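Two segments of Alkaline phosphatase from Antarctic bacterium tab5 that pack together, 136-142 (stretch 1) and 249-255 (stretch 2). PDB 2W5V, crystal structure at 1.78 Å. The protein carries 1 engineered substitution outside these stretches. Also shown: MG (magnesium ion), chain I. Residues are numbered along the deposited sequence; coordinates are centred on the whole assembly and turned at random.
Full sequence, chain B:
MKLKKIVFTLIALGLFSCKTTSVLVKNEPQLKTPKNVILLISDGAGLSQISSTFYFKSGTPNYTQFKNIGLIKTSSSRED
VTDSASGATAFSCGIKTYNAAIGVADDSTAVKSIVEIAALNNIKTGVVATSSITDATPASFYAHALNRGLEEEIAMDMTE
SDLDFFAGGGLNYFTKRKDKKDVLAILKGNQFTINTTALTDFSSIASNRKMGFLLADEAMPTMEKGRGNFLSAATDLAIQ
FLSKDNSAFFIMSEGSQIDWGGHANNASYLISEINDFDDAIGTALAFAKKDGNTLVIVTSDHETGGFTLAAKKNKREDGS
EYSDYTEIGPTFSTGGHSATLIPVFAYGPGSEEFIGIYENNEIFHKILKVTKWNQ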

# COMPACT_ATOMS: atom_id res chain seq x y z
N ALA B 136 10.58 15.62 -15.95
CA ALA B 136 10.86 15.94 -14.56
C ALA B 136 11.61 14.85 -13.79
O ALA B 136 12.54 15.16 -13.04
CB ALA B 136 9.55 16.31 -13.83
N THR B 137 11.22 13.59 -13.97
CA THR B 137 11.82 12.52 -13.18
C THR B 137 13.32 12.29 -13.48
O THR B 137 14.15 12.37 -12.56
CB THR B 137 11.03 11.19 -13.31
OG1 THR B 137 9.63 11.47 -13.16
CG2 THR B 137 11.45 10.21 -12.23
N PRO B 138 13.68 12.00 -14.75
CA PRO B 138 15.11 11.85 -15.07
C PRO B 138 15.85 13.14 -14.76
O PRO B 138 16.96 13.09 -14.24
CB PRO B 138 15.13 11.63 -16.60
CG PRO B 138 13.75 11.49 -17.04
CD PRO B 138 12.81 11.89 -15.93
N ALA B 139 15.25 14.28 -15.08
CA ALA B 139 15.95 15.56 -14.96
C ALA B 139 16.42 15.80 -13.53
O ALA B 139 17.52 16.32 -13.30
CB ALA B 139 15.05 16.70 -15.41
N SER B 140 15.58 15.44 -12.57
CA SER B 140 15.90 15.66 -11.17
C SER B 140 17.17 14.93 -10.74
O SER B 140 17.76 15.27 -9.72
CB SER B 140 14.74 15.24 -10.27
OG SER B 140 13.60 16.06 -10.50
N PHE B 141 17.60 13.95 -11.53
CA PHE B 141 18.80 13.20 -11.17
C PHE B 141 20.10 13.74 -11.80
O PHE B 141 21.19 13.29 -11.45
CB PHE B 141 18.61 11.70 -11.46
CG PHE B 141 17.71 11.02 -10.48
CD1 PHE B 141 16.33 11.14 -10.58
CD2 PHE B 141 18.23 10.30 -9.41
CE1 PHE B 141 15.48 10.54 -9.66
CE2 PHE B 141 17.38 9.69 -8.48
CZ PHE B 141 16.01 9.82 -8.61
N TYR B 142 20.01 14.70 -12.71
CA TYR B 142 21.23 15.24 -13.32
C TYR B 142 21.25 16.76 -13.52
O TYR B 142 22.30 17.31 -13.83
CB TYR B 142 21.56 14.54 -14.64
CG TYR B 142 20.57 14.83 -15.75
CD1 TYR B 142 20.67 15.97 -16.55
CD2 TYR B 142 19.53 13.94 -16.01
CE1 TYR B 142 19.76 16.23 -17.58
CE2 TYR B 142 18.63 14.18 -17.03
CZ TYR B 142 18.74 15.32 -17.81
OH TYR B 142 17.82 15.52 -18.81
N PHE B 249 28.08 0.99 -9.46
CA PHE B 249 27.19 1.83 -10.24
C PHE B 249 25.91 2.21 -9.51
O PHE B 249 25.48 1.55 -8.57
CB PHE B 249 26.86 1.17 -11.59
CG PHE B 249 26.07 -0.12 -11.48
CD1 PHE B 249 24.69 -0.10 -11.31
CD2 PHE B 249 26.71 -1.36 -11.57
CE1 PHE B 249 23.95 -1.27 -11.22
CE2 PHE B 249 25.98 -2.55 -11.49
CZ PHE B 249 24.60 -2.50 -11.31
N PHE B 250 25.33 3.32 -9.95
CA PHE B 250 24.00 3.73 -9.55
C PHE B 250 23.17 3.95 -10.82
O PHE B 250 23.63 4.62 -11.74
CB PHE B 250 24.06 5.03 -8.74
CG PHE B 250 22.71 5.63 -8.48
CD1 PHE B 250 21.96 5.25 -7.37
CD2 PHE B 250 22.17 6.54 -9.38
CE1 PHE B 250 20.71 5.78 -7.15
CE2 PHE B 250 20.92 7.08 -9.17
CZ PHE B 250 20.18 6.70 -8.05
N ILE B 251 21.97 3.39 -10.87
CA ILE B 251 21.06 3.58 -12.01
C ILE B 251 19.68 3.96 -11.50
O ILE B 251 19.20 3.40 -10.52
CB ILE B 251 20.92 2.27 -12.83
CG1 ILE B 251 22.24 1.92 -13.51
CG2 ILE B 251 19.81 2.38 -13.87
CD1 ILE B 251 22.30 0.46 -13.99
N MET B 252 19.05 4.94 -12.16
CA MET B 252 17.63 5.20 -11.98
C MET B 252 16.96 4.92 -13.32
O MET B 252 17.33 5.51 -14.33
CB MET B 252 17.37 6.66 -11.57
CG MET B 252 15.92 6.95 -11.15
SD MET B 252 14.71 7.03 -12.50
CE MET B 252 15.27 8.53 -13.33
N SER B 253 16.01 3.99 -13.33
CA SER B 253 15.18 3.70 -14.50
C SER B 253 13.72 4.01 -14.20
O SER B 253 13.19 3.62 -13.16
CB SER B 253 15.30 2.23 -14.91
OG SER B 253 16.64 1.90 -15.23
N GLU B 254 13.05 4.70 -15.12
CA GLU B 254 11.69 5.14 -14.87
C GLU B 254 10.70 4.55 -15.85
O GLU B 254 10.89 4.63 -17.06
CB GLU B 254 11.60 6.67 -14.93
CG GLU B 254 10.20 7.16 -14.62
CD GLU B 254 9.94 8.57 -15.09
OE1 GLU B 254 10.68 9.06 -15.97
OE2 GLU B 254 8.99 9.19 -14.58
N GLY B 255 9.63 3.95 -15.31
CA GLY B 255 8.45 3.65 -16.10
C GLY B 255 7.63 4.93 -16.15
O GLY B 255 6.72 5.13 -15.34
MG MG I . 8.04 11.06 -14.61
O HOH W 1 9.56 11.60 -16.24
O HOH W 2 6.44 10.49 -16.01
O HOH W 3 7.33 13.24 -14.84

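The contact pairs a short helical turn with a strand, and the two divide their chemistry along their length: greasy packing at one end, a shared magnesium ion at the other. Along the strand F250, M252 and E254 point toward stretch 1, while I251 and S253 between them are out of its reach. This alternation is the first rule to read here, since an extended backbone offers every second side chain to the same partner.

M252 has the most surface covered, 74 Å², and it links the two ends. Its chi angles of t, m and m bend an unbranched chain so that different atoms serve different neighbours. M252 CG lies over one face of the F141 ring, 3.9 Å from the centroid and 15° off the ring normal, a CH-pi contact whose closest atoms are M252 CG and F141 CZ at 3.8 Å. M252 SD sits obliquely, 5.0 Å from the centroid of the F141 ring. Beyond it the terminal methyl reaches the helical backbone, with M252 CE 3.8 Å from P138 CA and 4.1 Å from T137 O. A flexible side chain suits this place because it can follow both a flat ring and a helical turn.

F141, with 60 Å² covered, supplies that ring. Its backbone is held by the hydrogen bond from F141 N to P138 O, 2.9 Å, and its chi1 is m. Besides receiving M252 on a face, F141 approaches F250 through CE2, which lies 4.1 Å from F250 CZ, at the edge of the F250 ring and near its plane. The two aromatics therefore do not lie flat against each other.

E254, with 51 Å² covered by stretch 1, anchors the polar end. Its extended t, t chain carries the carboxylate to the metal: E254 OE2 binds MG at 2.1 Å and T137 OG1 binds it at 2.2 Å. T137 points toward the strand and, with chi1 m, brings a neutral hydroxyl to the ion beside the charged carboxylate, while its methyl T137 CG2 lies 4.3 Å from M252 CE. T137 OG1 and E254 OE2 are 2.8 Å apart, yet no hydrogen bond joins them; both bind the ion. Three waters and one atom from elsewhere in the structure complete the set of ligands. Water 1, itself on the metal, donates to E254 OE1 at 2.8 Å and accepts a weak hydrogen bond from T137 N at 3.4 Å. Close by, P138 CD packs 3.5 Å from E254 OE1.

No direct hydrogen bond crosses between the stretches. The buried carboxylate is satisfied by magnesium, water 1 and a hydrogen bond from OE1 to a residue just outside the stretches, while S140 OG is satisfied within its own turn by donating to A136 O at 2.9 Å.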